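Local coordinates for cyclic nucleotide-binding domain (CNMP-BD) protein (Geobacter metallireducens, PDB 3MDP) that probably binds a cyclic nucleotide through a double-stranded beta-helix domain and may act as a DNA-binding transcription factor, at residues A[48-53]-A[108-113]. Residues are numbered along the deposited sequence; the frame is centred on the assembly and turned at random. Where two conformers were deposited one is given.
Sequences DNLMLL and VDINGA. With EDO (1,2-ethanediol), chain C.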
ATOM      1  N   ASP A  48       1.254  -0.189 -17.005  1.00 11.96           N
ATOM      2  CA  ASP A  48       1.064   1.105 -17.626  1.00 13.66           C
ATOM      3  C   ASP A  48      -0.359   1.662 -17.478  1.00 14.52           C
ATOM      4  O   ASP A  48      -0.649   2.740 -18.014  1.00 13.67           O
ATOM      5  CB  ASP A  48       1.466   1.024 -19.112  1.00 15.76           C
ATOM      6  CG  ASP A  48       2.984   1.096 -19.308  1.00 18.96           C
ATOM      7  OD1 ASP A  48       3.689   1.647 -18.439  1.00 19.28           O
ATOM      8  OD2 ASP A  48       3.453   0.607 -20.336  1.00 22.89           O
ATOM      9  N   ASN A  49      -1.222   0.961 -16.729  1.00 14.52           N
ATOM     10  CA  ASN A  49      -2.627   1.355 -16.540  1.00 15.23           C
ATOM     11  C   ASN A  49      -3.095   1.134 -15.102  1.00 14.86           C
ATOM     12  O   ASN A  49      -3.000   0.014 -14.579  1.00 14.14           O
ATOM     13  CB  ASN A  49      -3.530   0.560 -17.475  1.00 15.97           C
ATOM     14  CG  ASN A  49      -3.175   0.763 -18.942  1.00 20.88           C
ATOM     15  OD1 ASN A  49      -2.270   0.115 -19.464  1.00 12.48           O
ATOM     16  ND2 ASN A  49      -3.868   1.689 -19.601  1.00 17.01           N
ATOM     17  N   LEU A  50      -3.553   2.215 -14.461  1.00 12.56           N
ATOM     18  CA  LEU A  50      -4.176   2.151 -13.156  1.00 11.68           C
ATOM     19  C   LEU A  50      -5.685   2.262 -13.437  1.00 11.76           C
ATOM     20  O   LEU A  50      -6.108   3.090 -14.246  1.00 11.04           O
ATOM     21  CB  LEU A  50      -3.675   3.288 -12.275  1.00 13.01           C
ATOM     22  CG  LEU A  50      -4.295   3.346 -10.879  1.00 15.90           C
ATOM     23  CD1 LEU A  50      -3.817   2.157 -10.058  1.00 16.74           C
ATOM     24  CD2 LEU A  50      -3.987   4.664 -10.202  1.00 17.64           C
HETATM   25  N   MSE A  51      -6.473   1.389 -12.835  0.70  9.49           N
HETATM   26  CA  MSE A  51      -7.909   1.382 -13.110  0.70  9.64           C
HETATM   27  C   MSE A  51      -8.748   1.584 -11.863  0.70  8.81           C
HETATM   28  O   MSE A  51      -8.363   1.174 -10.769  0.70 10.07           O
HETATM   29  CB  MSE A  51      -8.310   0.100 -13.836  0.70 10.38           C
HETATM   30  CG  MSE A  51      -7.858   0.140 -15.262  0.70 13.66           C
HETATM   31 SE   MSE A  51      -8.001  -1.592 -16.059  0.53 12.35          SE
HETATM   32  CE  MSE A  51      -7.277  -1.192 -17.847  0.70 10.62           C
ATOM     33  N   LEU A  52      -9.856   2.288 -12.037  1.00 11.27           N
ATOM     34  CA  LEU A  52     -10.910   2.440 -11.016  1.00 12.51           C
ATOM     35  C   LEU A  52     -12.118   1.682 -11.578  1.00 11.28           C
ATOM     36  O   LEU A  52     -12.531   1.925 -12.707  1.00 10.17           O
ATOM     37  CB  LEU A  52     -11.291   3.914 -10.793  1.00 14.14           C
ATOM     38  CG  LEU A  52     -12.588   4.146  -9.992  1.00 17.43           C
ATOM     39  CD1 LEU A  52     -12.348   3.858  -8.518  1.00 16.56           C
ATOM     40  CD2 LEU A  52     -13.093   5.584 -10.227  1.00 15.39           C
ATOM     41  N   LEU A  53     -12.615   0.714 -10.828  1.00 11.02           N
ATOM     42  CA  LEU A  53     -13.771  -0.063 -11.258  1.00 12.00           C
ATOM     43  C   LEU A  53     -15.047   0.727 -11.031  1.00 11.41           C
ATOM     44  O   LEU A  53     -15.369   1.103  -9.914  1.00 12.36           O
ATOM     45  CB  LEU A  53     -13.804  -1.397 -10.526  1.00 13.45           C
ATOM     46  CG  LEU A  53     -14.851  -2.407 -10.980  1.00 15.39           C
ATOM     47  CD1 LEU A  53     -14.746  -2.734 -12.486  1.00 10.43           C
ATOM     48  CD2 LEU A  53     -14.753  -3.649 -10.101  1.00  9.12           C
ATOM     49  N   VAL A 108     -12.487   3.513 -15.172  1.00 13.72           N
ATOM     50  CA  VAL A 108     -11.638   4.608 -15.511  1.00 12.89           C
ATOM     51  C   VAL A 108     -10.222   4.048 -15.658  1.00 12.88           C
ATOM     52  O   VAL A 108      -9.657   3.481 -14.701  1.00 13.21           O
ATOM     53  CB  VAL A 108     -11.606   5.706 -14.439  1.00 12.57           C
ATOM     54  CG1 VAL A 108     -10.750   6.853 -14.986  1.00 13.00           C
ATOM     55  CG2 VAL A 108     -13.050   6.205 -14.151  1.00 11.96           C
ATOM     56  N   ASP A 109      -9.678   4.192 -16.862  1.00 12.16           N
ATOM     57  CA  ASP A 109      -8.324   3.738 -17.206  1.00 13.83           C
ATOM     58  C   ASP A 109      -7.381   4.950 -17.218  1.00 12.83           C
ATOM     59  O   ASP A 109      -7.519   5.866 -18.027  1.00 15.46           O
ATOM     60  CB  ASP A 109      -8.384   3.045 -18.577  1.00 15.08           C
ATOM     61  CG  ASP A 109      -7.041   2.490 -19.059  1.00 22.53           C
ATOM     62  OD1 ASP A 109      -6.054   2.530 -18.323  1.00 23.74           O
ATOM     63  OD2 ASP A 109      -6.988   2.035 -20.231  1.00 27.25           O
ATOM     64  N   ILE A 110      -6.445   4.945 -16.289  1.00 12.68           N
ATOM     65  CA  ILE A 110      -5.520   6.043 -16.070  1.00 13.36           C
ATOM     66  C   ILE A 110      -4.133   5.642 -16.577  1.00 13.92           C
ATOM     67  O   ILE A 110      -3.666   4.530 -16.320  1.00 14.43           O
ATOM     68  CB  ILE A 110      -5.465   6.436 -14.581  1.00 15.17           C
ATOM     69  CG1 ILE A 110      -6.888   6.563 -14.035  1.00 16.13           C
ATOM     70  CG2 ILE A 110      -4.648   7.739 -14.413  1.00 16.30           C
ATOM     71  CD1 ILE A 110      -6.990   6.689 -12.538  1.00 20.21           C
ATOM     72  N   ASN A 111      -3.500   6.553 -17.297  1.00 12.73           N
ATOM     73  CA  ASN A 111      -2.175   6.335 -17.879  1.00 13.71           C
ATOM     74  C   ASN A 111      -1.128   6.292 -16.774  1.00 14.44           C
ATOM     75  O   ASN A 111      -0.820   7.318 -16.157  1.00 14.35           O
ATOM     76  CB  ASN A 111      -1.864   7.439 -18.905  1.00 15.55           C
ATOM     77  CG  ASN A 111      -0.558   7.186 -19.675  1.00 18.02           C
ATOM     78  OD1 ASN A 111       0.442   6.819 -19.090  1.00 16.75           O
ATOM     79  ND2 ASN A 111      -0.584   7.391 -20.983  1.00 18.43           N
ATOM     80  N   GLY A 112      -0.621   5.094 -16.493  1.00 14.62           N
ATOM     81  CA  GLY A 112       0.314   4.909 -15.397  1.00 13.97           C
ATOM     82  C   GLY A 112       1.672   5.564 -15.652  1.00 14.04           C
ATOM     83  O   GLY A 112       2.275   6.102 -14.731  1.00 12.60           O
ATOM     84  N   ALA A 113       2.150   5.542 -16.898  1.00 13.98           N
ATOM     85  CA  ALA A 113       3.418   6.206 -17.223  1.00 13.88           C
ATOM     86  C   ALA A 113       3.330   7.689 -16.906  1.00 14.12           C
ATOM     87  O   ALA A 113       4.250   8.259 -16.318  1.00 15.90           O
ATOM     88  CB  ALA A 113       3.800   5.986 -18.702  1.00 13.95           C
TER
HETATM   89  C1  EDO C 143      -4.681   4.761 -20.477  1.00 41.56           C
HETATM   90  O1  EDO C 143      -3.488   5.181 -21.164  1.00 39.10           O
HETATM   91  C2  EDO C 143      -5.881   5.563 -20.951  1.00 39.05           C
HETATM   92  O2  EDO C 143      -5.903   6.774 -20.215  1.00 37.23           O
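Asn49 and Asp109 stand on the same face of an antiparallel strand pair, and their polar ends meet. Asn49 ND2 gives a hydrogen bond to Asp109 OD1 at 2.7 Å. The acceptor lies in the plane of the amide, and OD1 receives the bond on its syn lone pair. Amide and carboxylate planes are turned 46° apart. With CG anti to the backbone N (chi1 -179°), the Asp109 carboxylate comes to the end of Asn49. Its OD2 forms a salt bridge with Lys32 of strand 29-34. On the same face, in one of its two deposited conformers, the extended selenomethionine Met51 brings CE to 3.9 Å from Asp109 CG. An alanine at Asp109 would probably leave the amide of Asn49 and the charge of Lys32 without these mates. On the other face Leu52 and Val108 lie side by side, and Leu52 CD2 is 4.0 Å from Val108 CG2. Leu50 and Ile110 pack beside them, their CB atoms 4.3 Å apart, and helix 12-15 covers this apolar side. Leu50 and Ile110 exchange two backbone hydrogen bonds, as do Leu52 and Val108. Gly112 N, in the first turn of helix 112-121, bonds Asp48 O at 2.8 Å from above the carbonyl plane. These are central strands of one antiparallel sheet in the double-stranded beta-helix of the cyclic nucleotide-binding domain.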